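Local coordinates for tight junction protein ZO-3 (Homo sapiens, PDB 3KFV) that links tight junction transmembrane proteins such as claudins and occludin to the actin cytoskeleton, seen here through its SH3 and guanylate kinase-like domains, at residues A[221-226]-A[281-286]; A[161-166]-A[200-205]; A[149-154]-A[208-213]; A[155-160]-A[238-243]; A[135-140]-A[215-220]. One frame throughout, in Å; residues are numbered along the deposited sequence.

Overall arrangement
Four of the five contacts build the guanylate kinase-like domain around its parallel sheet, and the fifth ties that domain to the SH3 side. Contacts 1 and 3 use the neighbouring strands 221-227 and 148-151, bonded probably through I221 O to V149 N (2.7 Å), but bring helices to opposite faces of the sheet; their centres are about 12 Å apart. Contact 2 adds strand 200-203, next to 148-151 on its other side, and its centre is about 13 Å from that of contact 3. Contacts 2 and 4 share helix 155-165. Contact 5, about 33 Å from contact 4 between centres, adjoins contact 1 in sequence. The chain is in its apo form.

Contact 1. Residues A[221-226]-A[281-286]; sequences IVVFFI and QELKAI
L283 meets strand 221-227 with both of its methyl groups. Its CD2 lies 3.7 Å from CZ of F225, at the edge of the ring and near the ring plane, so the leucine abuts the phenylalanine's far end, the two side chains crossing at about a right angle. The other branch, L283 CD1, is 4.1 Å from V223 CG1. One helical turn on, I286 points its CG2 branch at V223 CG2, 4.2 Å away, and the valine thus faces two successive turns of the helix. All these pairs are apolar. L283 reaches the sheet because its CG stands anti to the backbone N (chi1 175°), which carries both methyls over toward the strand. The ring of F225 is steadied from within its own strand, since V223 CG1 sits 3.8 Å above one face, offset toward the rim. Behind these groups the axes of segments 221-226 and 281-286 run nearly antiparallel (165°) and approach to 10.5 Å. Further out, W279 of the same helix meets F225 edge-to-face, while I150 touches both F225 and L283, and I270 touches F225 and I286. Helix 278-290 therefore lies over three adjacent strands, 148-151, 221-227 and 268-272. The alternate residue F224 turns the other way, to helix 248-262, and K284 forms a salt bridge with E165 of helix 155-165.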
# COMPACT_ATOMS: atom_id res chain seq x y z
N ILE A 221 3.57 -5.04 0.80
CA ILE A 221 4.43 -4.86 -0.35
C ILE A 221 3.52 -5.00 -1.56
O ILE A 221 2.87 -6.03 -1.72
CB ILE A 221 5.57 -5.90 -0.38
CG1 ILE A 221 6.47 -5.74 0.84
CG2 ILE A 221 6.37 -5.78 -1.67
CD1 ILE A 221 7.45 -6.88 1.03
N VAL A 222 3.43 -3.97 -2.38
CA VAL A 222 2.51 -4.00 -3.52
C VAL A 222 3.25 -4.11 -4.85
O VAL A 222 4.01 -3.22 -5.23
CB VAL A 222 1.61 -2.76 -3.57
CG1 VAL A 222 0.66 -2.87 -4.74
CG2 VAL A 222 0.84 -2.64 -2.28
N VAL A 223 3.01 -5.21 -5.56
CA VAL A 223 3.73 -5.49 -6.80
C VAL A 223 2.78 -5.58 -7.98
O VAL A 223 1.85 -6.38 -7.98
CB VAL A 223 4.54 -6.79 -6.69
CG1 VAL A 223 5.11 -7.17 -8.06
CG2 VAL A 223 5.64 -6.64 -5.65
N PHE A 224 3.02 -4.75 -9.00
CA PHE A 224 2.17 -4.72 -10.18
C PHE A 224 2.92 -5.27 -11.40
O PHE A 224 4.05 -4.88 -11.67
CB PHE A 224 1.68 -3.29 -10.45
CG PHE A 224 0.87 -3.16 -11.71
CD1 PHE A 224 -0.48 -3.43 -11.72
CD2 PHE A 224 1.47 -2.75 -12.89
CE1 PHE A 224 -1.22 -3.31 -12.88
CE2 PHE A 224 0.74 -2.63 -14.05
CZ PHE A 224 -0.61 -2.91 -14.05
N PHE A 225 2.27 -6.17 -12.12
CA PHE A 225 2.87 -6.81 -13.29
C PHE A 225 2.34 -6.22 -14.59
O PHE A 225 1.13 -6.22 -14.83
CB PHE A 225 2.60 -8.31 -13.26
CG PHE A 225 3.33 -9.03 -12.17
CD1 PHE A 225 4.66 -9.39 -12.33
CD2 PHE A 225 2.69 -9.36 -10.99
CE1 PHE A 225 5.34 -10.06 -11.33
CE2 PHE A 225 3.37 -10.03 -9.98
CZ PHE A 225 4.70 -10.38 -10.16
N ILE A 226 3.25 -5.74 -15.43
CA ILE A 226 2.87 -5.07 -16.66
C ILE A 226 2.93 -6.02 -17.85
O ILE A 226 4.00 -6.54 -18.17
CB ILE A 226 3.78 -3.86 -16.96
CG1 ILE A 226 4.12 -3.11 -15.67
CG2 ILE A 226 3.12 -2.91 -17.95
CD1 ILE A 226 5.14 -2.01 -15.86
N GLN A 281 11.23 -14.65 -10.65
CA GLN A 281 12.50 -14.50 -9.94
C GLN A 281 12.62 -13.11 -9.32
O GLN A 281 12.82 -12.97 -8.11
CB GLN A 281 13.68 -14.75 -10.89
CG GLN A 281 13.80 -16.19 -11.39
CD GLN A 281 14.12 -17.17 -10.28
OE1 GLN A 281 13.30 -18.02 -9.93
NE2 GLN A 281 15.32 -17.06 -9.72
N GLU A 282 12.48 -12.08 -10.15
CA GLU A 282 12.47 -10.70 -9.67
C GLU A 282 11.44 -10.52 -8.57
O GLU A 282 11.69 -9.83 -7.58
CB GLU A 282 12.22 -9.73 -10.83
CG GLU A 282 13.51 -9.18 -11.43
CD GLU A 282 13.38 -8.73 -12.89
OE1 GLU A 282 12.42 -7.99 -13.22
OE2 GLU A 282 14.25 -9.11 -13.70
N LEU A 283 10.27 -11.14 -8.72
CA LEU A 283 9.25 -11.06 -7.69
C LEU A 283 9.83 -11.48 -6.35
O LEU A 283 9.83 -10.71 -5.40
CB LEU A 283 8.04 -11.92 -8.04
CG LEU A 283 6.92 -12.02 -6.99
CD1 LEU A 283 6.47 -10.65 -6.49
CD2 LEU A 283 5.74 -12.81 -7.52
N LYS A 284 10.35 -12.70 -6.30
CA LYS A 284 10.83 -13.28 -5.04
C LYS A 284 11.91 -12.42 -4.39
O LYS A 284 11.95 -12.27 -3.18
CB LYS A 284 11.33 -14.71 -5.26
CG LYS A 284 10.22 -15.74 -5.35
CD LYS A 284 10.77 -17.16 -5.31
CE LYS A 284 11.58 -17.47 -6.56
NZ LYS A 284 12.24 -18.79 -6.48
N ALA A 285 12.79 -11.86 -5.22
CA ALA A 285 13.86 -11.00 -4.73
C ALA A 285 13.29 -9.70 -4.16
O ALA A 285 13.77 -9.19 -3.14
CB ALA A 285 14.85 -10.72 -5.85
N ILE A 286 12.27 -9.17 -4.82
CA ILE A 286 11.65 -7.92 -4.40
C ILE A 286 10.92 -8.06 -3.06
O ILE A 286 10.91 -7.13 -2.26
CB ILE A 286 10.71 -7.37 -5.48
CG1 ILE A 286 11.54 -6.75 -6.61
CG2 ILE A 286 9.73 -6.37 -4.90
CD1 ILE A 286 10.72 -6.29 -7.78

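Contact 2. Residues A[161-166]-A[200-205]; sequences KLTAEM and HALLDV
The parallel alpha/beta core of the guanylate kinase-like domain sets helix 155-165 against strand 200-203, and L202 meets L162 and T163 at this point. The two leucines cross obliquely: L162 CD1 comes to 3.5 Å from L202 CD2, and the CB of L162 is 4.0 Å from the other leucine methyl, L202 CD1. That same CD1 also receives T163, whose CG2 lies 3.7 Å away as the threonine and leucine side chains slide past each other in opposite directions. L202 thus packs on two consecutive helix residues, CD1 touching both and CD2 meeting L162. The threonine presents carbon and not oxygen to the strand because its OG1 sits between the backbone N and the carbonyl carbon (chi1 46°), leaving CG2 anti to the carbonyl carbon. From there OG1 hydrogen-bonds back to M159 O, one turn earlier, which satisfies the hydroxyl beside an apolar neighbour. The selenomethionine M159 and V148 of the adjacent strand also touch L202, and L162 touches Y280 of helix 278-290. The strand is itself held in the sheet, A201 bonding to V148 and L202 to E171 through the backbone. A helix running back along the face of a parallel sheet, roughly antiparallel to its strands, is characteristic of the P-loop NTPase-like alpha/beta fold to which guanylate kinases belong.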
# COMPACT_ATOMS: atom_id res chain seq x y z
N LYS A 161 2.29 -20.27 -7.06
CA LYS A 161 3.69 -20.67 -7.15
C LYS A 161 4.45 -20.38 -5.86
O LYS A 161 5.33 -21.15 -5.46
CB LYS A 161 4.38 -20.00 -8.34
CG LYS A 161 4.01 -20.59 -9.69
CD LYS A 161 5.15 -20.41 -10.68
CE LYS A 161 4.89 -21.17 -11.98
NZ LYS A 161 4.61 -22.61 -11.72
N LEU A 162 4.12 -19.27 -5.21
CA LEU A 162 4.79 -18.88 -3.97
C LEU A 162 4.52 -19.84 -2.82
O LEU A 162 5.44 -20.28 -2.14
CB LEU A 162 4.38 -17.47 -3.55
CG LEU A 162 5.03 -16.34 -4.34
CD1 LEU A 162 4.41 -15.00 -3.94
CD2 LEU A 162 6.53 -16.35 -4.13
N THR A 163 3.25 -20.15 -2.60
CA THR A 163 2.87 -21.04 -1.52
C THR A 163 3.26 -22.49 -1.82
O THR A 163 3.55 -23.27 -0.91
CB THR A 163 1.37 -20.96 -1.21
OG1 THR A 163 0.63 -21.00 -2.43
CG2 THR A 163 1.05 -19.67 -0.49
N ALA A 164 3.27 -22.84 -3.10
CA ALA A 164 3.60 -24.19 -3.51
C ALA A 164 5.09 -24.44 -3.31
O ALA A 164 5.51 -25.55 -2.98
CB ALA A 164 3.22 -24.40 -4.96
N GLU A 165 5.88 -23.40 -3.52
CA GLU A 165 7.33 -23.51 -3.45
C GLU A 165 7.81 -23.31 -2.01
O GLU A 165 8.84 -23.86 -1.61
CB GLU A 165 7.97 -22.48 -4.38
CG GLU A 165 9.48 -22.50 -4.42
CD GLU A 165 10.05 -21.49 -5.40
OE1 GLU A 165 9.27 -20.93 -6.20
OE2 GLU A 165 11.27 -21.24 -5.37
N MSE A 166 7.05 -22.53 -1.24
CA MSE A 166 7.47 -22.12 0.10
C MSE A 166 6.31 -21.99 1.07
O MSE A 166 6.00 -20.90 1.53
CB MSE A 166 8.23 -20.80 0.02
CG MSE A 166 9.49 -20.85 -0.82
SE MSE A 166 10.20 -19.08 -1.29
CE MSE A 166 8.80 -18.48 -2.52
N HIS A 200 4.24 -14.39 5.14
CA HIS A 200 3.67 -13.32 4.33
C HIS A 200 2.26 -13.72 3.92
O HIS A 200 2.06 -14.78 3.32
CB HIS A 200 4.48 -13.10 3.06
CG HIS A 200 5.88 -12.64 3.30
ND1 HIS A 200 6.18 -11.40 3.83
CD2 HIS A 200 7.07 -13.23 3.05
CE1 HIS A 200 7.49 -11.26 3.91
NE2 HIS A 200 8.06 -12.36 3.44
N ALA A 201 1.29 -12.87 4.23
CA ALA A 201 -0.07 -13.07 3.74
C ALA A 201 -0.15 -12.53 2.32
O ALA A 201 0.13 -11.36 2.07
CB ALA A 201 -1.07 -12.37 4.63
N LEU A 202 -0.51 -13.40 1.38
CA LEU A 202 -0.62 -13.01 -0.02
C LEU A 202 -2.03 -12.52 -0.30
O LEU A 202 -3.00 -13.22 0.01
CB LEU A 202 -0.27 -14.19 -0.93
CG LEU A 202 1.18 -14.67 -0.91
CD1 LEU A 202 1.30 -16.08 -1.45
CD2 LEU A 202 2.07 -13.72 -1.69
N LEU A 203 -2.14 -11.33 -0.88
CA LEU A 203 -3.44 -10.69 -1.10
C LEU A 203 -3.72 -10.34 -2.56
O LEU A 203 -2.86 -9.81 -3.27
CB LEU A 203 -3.53 -9.40 -0.29
CG LEU A 203 -3.51 -9.51 1.23
CD1 LEU A 203 -3.09 -8.18 1.82
CD2 LEU A 203 -4.89 -9.91 1.72
N ASP A 204 -4.94 -10.65 -3.00
CA ASP A 204 -5.42 -10.22 -4.30
C ASP A 204 -6.58 -9.30 -4.02
O ASP A 204 -7.71 -9.76 -3.80
CB ASP A 204 -5.91 -11.41 -5.12
CG ASP A 204 -6.23 -11.02 -6.55
OD1 ASP A 204 -5.79 -9.92 -6.97
OD2 ASP A 204 -6.90 -11.81 -7.25
N VAL A 205 -6.32 -7.99 -4.02
CA VAL A 205 -7.30 -7.03 -3.54
C VAL A 205 -7.35 -5.75 -4.36
O VAL A 205 -6.56 -5.54 -5.27
CB VAL A 205 -7.06 -6.68 -2.06
CG1 VAL A 205 -7.50 -7.83 -1.16
CG2 VAL A 205 -5.60 -6.31 -1.82

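Contact 3. Residues A[149-154]-A[208-213]; sequences VILGPV and SAIERL
V149, in an extended strand, and I210, in a helix, come nearest across this contact, their CA atoms 7.9 Å apart. Everything that touches is apolar and converges on one methyl group: CD1 of I210 lies 3.8 Å from V149 CG1 and 3.7 Å from L151 CD1. The leucine and isoleucine reach toward each other tip to tip, whereas V149 is crossed at a slant. I210 extends this far because its CG1 is anti to the carbonyl carbon and the chain beyond it is straight (chi2 177°), making CD1 a probe that touches two alternate residues of the strand, V149 and L151, both directed at the helix. Between them I150 faces away, to A155 and A158 of helix 155-165. L213, a turn after I210, continues the packing with P220 and L203. At the strand's end G152 has a phi of 115°, a backbone shape suited to glycine, and P153 and V154 lead directly into the next helix. The P-loop signature of active nucleotide kinases is missing from this link, yet the layering remains: a central parallel strand with helices on either side of it, as in guanylate kinases and the guanylate kinase-like domains of MAGUK proteins.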
# COMPACT_ATOMS: atom_id res chain seq x y z
N VAL A 149 0.76 -7.73 -1.61
CA VAL A 149 -0.34 -7.58 -2.56
C VAL A 149 0.15 -7.73 -3.99
O VAL A 149 1.01 -6.97 -4.44
CB VAL A 149 -1.04 -6.21 -2.38
CG1 VAL A 149 -2.05 -6.00 -3.49
CG2 VAL A 149 -1.72 -6.13 -1.02
N ILE A 150 -0.37 -8.72 -4.71
CA ILE A 150 0.02 -8.91 -6.10
C ILE A 150 -1.08 -8.39 -7.00
O ILE A 150 -2.20 -8.90 -6.99
CB ILE A 150 0.28 -10.40 -6.43
CG1 ILE A 150 1.18 -11.05 -5.37
CG2 ILE A 150 0.87 -10.54 -7.84
CD1 ILE A 150 2.64 -10.79 -5.55
N LEU A 151 -0.75 -7.35 -7.77
CA LEU A 151 -1.69 -6.74 -8.71
C LEU A 151 -1.21 -7.01 -10.12
O LEU A 151 -0.01 -7.15 -10.36
CB LEU A 151 -1.78 -5.24 -8.48
CG LEU A 151 -2.17 -4.79 -7.08
CD1 LEU A 151 -2.15 -3.28 -6.98
CD2 LEU A 151 -3.54 -5.34 -6.70
N GLY A 152 -2.14 -7.06 -11.07
CA GLY A 152 -1.80 -7.43 -12.43
C GLY A 152 -2.44 -8.74 -12.83
O GLY A 152 -3.14 -9.36 -12.04
N PRO A 153 -2.20 -9.17 -14.07
CA PRO A 153 -2.92 -10.31 -14.64
C PRO A 153 -2.33 -11.67 -14.28
O PRO A 153 -2.61 -12.63 -15.00
CB PRO A 153 -2.80 -10.08 -16.15
CG PRO A 153 -2.10 -8.74 -16.32
CD PRO A 153 -1.33 -8.53 -15.06
N VAL A 154 -1.54 -11.75 -13.21
CA VAL A 154 -0.97 -13.03 -12.81
C VAL A 154 -0.97 -13.22 -11.31
O VAL A 154 -0.26 -14.07 -10.78
CB VAL A 154 0.47 -13.23 -13.31
CG1 VAL A 154 0.48 -13.48 -14.81
CG2 VAL A 154 1.34 -12.04 -12.93
N SER A 208 -8.60 0.13 -2.90
CA SER A 208 -9.24 0.53 -1.65
C SER A 208 -8.73 -0.30 -0.49
O SER A 208 -8.33 0.25 0.54
CB SER A 208 -10.76 0.41 -1.76
OG SER A 208 -11.24 1.09 -2.90
N ALA A 209 -8.74 -1.62 -0.65
CA ALA A 209 -8.17 -2.51 0.35
C ALA A 209 -6.74 -2.10 0.73
O ALA A 209 -6.37 -2.11 1.91
CB ALA A 209 -8.19 -3.94 -0.14
N ILE A 210 -5.95 -1.76 -0.28
CA ILE A 210 -4.56 -1.38 -0.06
C ILE A 210 -4.42 -0.13 0.80
O ILE A 210 -3.55 -0.07 1.66
CB ILE A 210 -3.83 -1.18 -1.39
CG1 ILE A 210 -3.88 -2.47 -2.21
CG2 ILE A 210 -2.38 -0.77 -1.15
CD1 ILE A 210 -3.25 -2.35 -3.58
N GLU A 211 -5.28 0.86 0.57
CA GLU A 211 -5.24 2.10 1.35
C GLU A 211 -5.57 1.87 2.82
O GLU A 211 -4.99 2.50 3.71
CB GLU A 211 -6.20 3.14 0.75
CG GLU A 211 -5.95 3.42 -0.73
CD GLU A 211 -6.70 4.63 -1.26
OE1 GLU A 211 -7.44 5.27 -0.48
OE2 GLU A 211 -6.55 4.95 -2.47
N ARG A 212 -6.49 0.95 3.09
CA ARG A 212 -6.83 0.58 4.46
C ARG A 212 -5.64 -0.07 5.16
O ARG A 212 -5.32 0.26 6.31
CB ARG A 212 -8.05 -0.34 4.49
CG ARG A 212 -9.38 0.35 4.22
CD ARG A 212 -10.57 -0.54 4.56
NE ARG A 212 -10.64 -1.72 3.70
CZ ARG A 212 -11.28 -1.76 2.52
NH1 ARG A 212 -11.91 -0.68 2.07
NH2 ARG A 212 -11.28 -2.88 1.80
N LEU A 213 -4.98 -1.00 4.48
CA LEU A 213 -3.83 -1.69 5.06
C LEU A 213 -2.67 -0.73 5.30
O LEU A 213 -1.99 -0.80 6.33
CB LEU A 213 -3.36 -2.85 4.16
CG LEU A 213 -4.29 -4.07 4.11
CD1 LEU A 213 -3.98 -4.92 2.90
CD2 LEU A 213 -4.18 -4.89 5.39

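Contact 4. Residues A[155-160]-A[238-243]; sequences ADIAMQ and QWLAPA
I157 and L240 join two helices of the guanylate kinase-like alpha/beta domain: I157 comes from the first turn of helix 155-165, L240 from the last turn of helix 230-240, with A241 just beyond it. The isoleucine contributes the largest share of the buried surface, close to half, and uses both branches. Its CG2 is 4.1 Å from L240 CB, and its CD1 is 3.9 Å from A241 CB, the isoleucine and leucine side chains crossing at about a right angle. W279 of helix 278-290 touches both I157 and L240. An alanine in place of I157 would remove both branches and is likely to leave L240, A241 and W279 facing a gap, with the end of helix 230-240 less firmly held. The neighbouring D156 ties the same two helices by charge, its OD2 forming a salt bridge with R237. Its other oxygen, D156 OD1, accepts a bent hydrogen bond from the backbone N-H of I157 (N to OD1 2.6 Å, N-H...O angle 137°), met from above the carboxylate plane.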
# COMPACT_ATOMS: atom_id res chain seq x y z
N ALA A 155 -1.79 -12.43 -10.62
CA ALA A 155 -1.89 -12.54 -9.17
C ALA A 155 -2.12 -14.00 -8.78
O ALA A 155 -1.46 -14.52 -7.89
CB ALA A 155 -3.02 -11.66 -8.65
N ASP A 156 -3.06 -14.65 -9.46
CA ASP A 156 -3.39 -16.04 -9.15
C ASP A 156 -2.19 -16.97 -9.35
O ASP A 156 -1.86 -17.77 -8.47
CB ASP A 156 -4.61 -16.51 -9.95
CG ASP A 156 -4.46 -16.31 -11.45
OD1 ASP A 156 -3.44 -15.72 -11.89
OD2 ASP A 156 -5.37 -16.73 -12.20
N ILE A 157 -1.56 -16.87 -10.51
CA ILE A 157 -0.38 -17.68 -10.82
C ILE A 157 0.75 -17.42 -9.84
O ILE A 157 1.35 -18.36 -9.30
CB ILE A 157 0.12 -17.40 -12.24
CG1 ILE A 157 -0.90 -17.90 -13.27
CG2 ILE A 157 1.48 -18.05 -12.46
CD1 ILE A 157 -0.76 -17.27 -14.64
N ALA A 158 1.04 -16.15 -9.60
CA ALA A 158 2.10 -15.75 -8.68
C ALA A 158 1.87 -16.30 -7.28
O ALA A 158 2.79 -16.83 -6.66
CB ALA A 158 2.23 -14.24 -8.64
N MSE A 159 0.65 -16.18 -6.78
CA MSE A 159 0.32 -16.62 -5.42
C MSE A 159 0.37 -18.14 -5.23
O MSE A 159 0.74 -18.63 -4.16
CB MSE A 159 -1.04 -16.07 -4.99
CG MSE A 159 -1.07 -14.56 -4.79
SE MSE A 159 -2.89 -13.88 -4.49
CE MSE A 159 -3.17 -14.53 -2.68
N GLN A 160 -0.01 -18.88 -6.27
CA GLN A 160 0.02 -20.34 -6.20
C GLN A 160 1.47 -20.83 -6.18
O GLN A 160 1.83 -21.68 -5.37
CB GLN A 160 -0.73 -20.96 -7.37
N GLN A 238 -1.71 -19.36 -20.81
CA GLN A 238 -1.95 -20.70 -21.33
C GLN A 238 -0.84 -21.64 -20.90
O GLN A 238 -1.07 -22.83 -20.69
CB GLN A 238 -2.04 -20.67 -22.86
CG GLN A 238 -2.68 -21.92 -23.46
CD GLN A 238 -4.19 -21.96 -23.26
OE1 GLN A 238 -4.89 -20.97 -23.51
NE2 GLN A 238 -4.70 -23.10 -22.79
N TRP A 239 0.36 -21.09 -20.76
CA TRP A 239 1.55 -21.86 -20.41
C TRP A 239 1.65 -22.11 -18.90
O TRP A 239 2.02 -23.21 -18.48
CB TRP A 239 2.79 -21.15 -20.97
CG TRP A 239 4.12 -21.49 -20.34
CD1 TRP A 239 4.91 -20.64 -19.61
CD2 TRP A 239 4.84 -22.73 -20.43
NE1 TRP A 239 6.07 -21.28 -19.23
CE2 TRP A 239 6.05 -22.56 -19.71
CE3 TRP A 239 4.57 -23.96 -21.03
CZ2 TRP A 239 6.98 -23.59 -19.58
CZ3 TRP A 239 5.51 -24.99 -20.90
CH2 TRP A 239 6.70 -24.79 -20.18
N LEU A 240 1.30 -21.11 -18.10
CA LEU A 240 1.43 -21.21 -16.64
C LEU A 240 0.12 -21.54 -15.92
O LEU A 240 0.13 -22.03 -14.79
CB LEU A 240 2.06 -19.95 -16.05
CG LEU A 240 3.53 -19.71 -16.42
CD1 LEU A 240 4.05 -18.43 -15.80
CD2 LEU A 240 4.42 -20.90 -16.03
N ALA A 241 -1.01 -21.27 -16.57
CA ALA A 241 -2.32 -21.61 -16.03
C ALA A 241 -3.18 -22.28 -17.10
O ALA A 241 -4.23 -21.76 -17.47
CB ALA A 241 -3.02 -20.38 -15.50
N PRO A 242 -2.73 -23.45 -17.58
CA PRO A 242 -3.33 -24.13 -18.73
C PRO A 242 -4.83 -24.30 -18.58
O PRO A 242 -5.60 -23.98 -19.49
CB PRO A 242 -2.64 -25.50 -18.73
CG PRO A 242 -1.41 -25.33 -17.90
CD PRO A 242 -1.76 -24.31 -16.87
N ALA A 243 -5.26 -24.80 -17.42
CA ALA A 243 -6.66 -25.11 -17.19
C ALA A 243 -7.48 -23.90 -16.74
O ALA A 243 -8.67 -24.02 -16.45
CB ALA A 243 -6.79 -26.25 -16.19

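Contact 5. Residues A[135-140]-A[215-220]; sequences ERVVLR and YVQYYP
Q217 sends its amide toward E135 with CG anti to the carbonyl carbon (chi1 -59°) and the chain extended beyond; E135 answers with CG anti to the backbone N and a chain equally extended. The contact belongs to the SH3-guanylate kinase-like module of MAGUK proteins, in which strand 134-141 lies beside strand 5-9 of the SH3 sheet and meets the loop following helix 207-215. Q217 closes that helix in a Schellman motif, its positive phi of 72° turning the chain out of the last turn. The two side chains slide past each other in opposite directions with carboxylate and amide planes 56° apart; E135 OE1 and Q217 NE2 are 4.0 Å from each other, too far for a hydrogen bond. The carboxylate has stronger partners: OE2 is hydrogen-bonded to H10 NE2 and forms a salt bridge with R8 NE. R8 probably helps fix the glutamate's place, since its NH2 also bonds Y215 O in the last turn of the helix and its side chain touches Q217. W296 of the adjacent strand 294-298 touches V137. The amide oxygen meets strand 134-141 through a loose van der Waals approach, V137 CG1 standing 4.4 Å from Q217 OE1.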
# COMPACT_ATOMS: atom_id res chain seq x y z
N GLU A 135 -0.03 12.30 14.63
CA GLU A 135 0.61 11.14 15.25
C GLU A 135 2.09 11.19 14.93
O GLU A 135 2.48 11.05 13.77
CB GLU A 135 0.00 9.85 14.70
CG GLU A 135 0.46 8.59 15.38
CD GLU A 135 0.22 7.35 14.54
OE1 GLU A 135 0.42 6.22 15.06
OE2 GLU A 135 -0.17 7.49 13.36
N ARG A 136 2.92 11.39 15.94
CA ARG A 136 4.36 11.34 15.72
C ARG A 136 4.77 9.93 15.34
O ARG A 136 4.41 8.97 16.03
CB ARG A 136 5.12 11.82 16.96
CG ARG A 136 4.99 13.32 17.22
CD ARG A 136 5.97 13.81 18.29
NE ARG A 136 7.35 13.45 17.98
CZ ARG A 136 8.42 14.01 18.54
NH1 ARG A 136 8.28 14.97 19.44
NH2 ARG A 136 9.64 13.61 18.18
N VAL A 137 5.50 9.79 14.24
CA VAL A 137 5.94 8.48 13.76
C VAL A 137 7.46 8.43 13.56
O VAL A 137 8.10 9.46 13.35
CB VAL A 137 5.25 8.09 12.42
CG1 VAL A 137 3.77 7.81 12.61
CG2 VAL A 137 5.46 9.17 11.37
N VAL A 138 8.01 7.23 13.62
CA VAL A 138 9.43 7.01 13.32
C VAL A 138 9.56 5.85 12.34
O VAL A 138 8.61 5.09 12.15
CB VAL A 138 10.26 6.71 14.60
CG1 VAL A 138 10.47 7.97 15.43
CG2 VAL A 138 9.61 5.60 15.42
N LEU A 139 10.73 5.71 11.71
CA LEU A 139 10.99 4.61 10.79
C LEU A 139 11.67 3.42 11.47
O LEU A 139 12.68 3.57 12.15
CB LEU A 139 11.86 5.08 9.62
CG LEU A 139 11.19 5.92 8.53
CD1 LEU A 139 12.24 6.42 7.55
CD2 LEU A 139 10.10 5.13 7.81
N ARG A 140 11.10 2.23 11.28
CA ARG A 140 11.71 1.00 11.77
C ARG A 140 11.48 -0.12 10.76
O ARG A 140 10.54 -0.07 9.97
CB ARG A 140 11.12 0.58 13.12
CG ARG A 140 11.36 1.56 14.26
CD ARG A 140 12.80 1.54 14.75
NE ARG A 140 12.93 2.21 16.04
CZ ARG A 140 13.25 3.49 16.21
NH1 ARG A 140 13.47 4.27 15.15
NH2 ARG A 140 13.34 4.00 17.43
N TYR A 215 -3.12 2.29 5.98
CA TYR A 215 -3.58 3.17 7.04
C TYR A 215 -3.37 2.58 8.43
O TYR A 215 -2.93 3.28 9.35
CB TYR A 215 -5.05 3.55 6.85
CG TYR A 215 -5.49 4.68 7.75
CD1 TYR A 215 -4.89 5.93 7.66
CD2 TYR A 215 -6.48 4.49 8.70
CE1 TYR A 215 -5.28 6.97 8.48
CE2 TYR A 215 -6.87 5.53 9.53
CZ TYR A 215 -6.26 6.76 9.42
OH TYR A 215 -6.64 7.79 10.24
N VAL A 216 -3.69 1.30 8.59
CA VAL A 216 -3.46 0.62 9.86
C VAL A 216 -2.00 0.17 9.98
O VAL A 216 -1.64 -0.51 10.94
CB VAL A 216 -4.39 -0.60 10.06
CG1 VAL A 216 -5.84 -0.16 10.03
CG2 VAL A 216 -4.11 -1.67 9.01
N GLN A 217 -1.19 0.53 9.00
CA GLN A 217 0.26 0.35 9.10
C GLN A 217 0.74 -1.10 8.98
O GLN A 217 1.77 -1.48 9.55
CB GLN A 217 0.79 1.02 10.37
CG GLN A 217 0.48 2.50 10.42
CD GLN A 217 1.21 3.22 11.54
OE1 GLN A 217 2.16 3.97 11.29
NE2 GLN A 217 0.78 2.99 12.78
N TYR A 218 -0.01 -1.89 8.23
CA TYR A 218 0.43 -3.21 7.82
C TYR A 218 1.32 -3.06 6.59
O TYR A 218 2.09 -3.96 6.26
CB TYR A 218 -0.77 -4.09 7.48
CG TYR A 218 -1.33 -4.81 8.68
CD1 TYR A 218 -1.47 -6.19 8.68
CD2 TYR A 218 -1.68 -4.12 9.83
CE1 TYR A 218 -1.97 -6.86 9.78
CE2 TYR A 218 -2.19 -4.78 10.94
CZ TYR A 218 -2.33 -6.15 10.91
OH TYR A 218 -2.83 -6.83 12.01
N TYR A 219 1.20 -1.91 5.94
CA TYR A 219 2.03 -1.53 4.79
C TYR A 219 2.43 -2.69 3.90
O TYR A 219 3.59 -3.11 3.91
CB TYR A 219 3.28 -0.76 5.24
CG TYR A 219 2.97 0.59 5.82
CD1 TYR A 219 2.41 1.60 5.03
CD2 TYR A 219 3.23 0.87 7.15
CE1 TYR A 219 2.12 2.83 5.55
CE2 TYR A 219 2.94 2.11 7.68
CZ TYR A 219 2.39 3.08 6.88
OH TYR A 219 2.11 4.32 7.43
N PRO A 220 1.48 -3.18 3.10
CA PRO A 220 1.75 -4.34 2.24
C PRO A 220 2.91 -4.01 1.32
O PRO A 220 3.19 -2.84 1.09
CB PRO A 220 0.48 -4.49 1.41
CG PRO A 220 -0.54 -3.60 2.03
CD PRO A 220 0.20 -2.53 2.76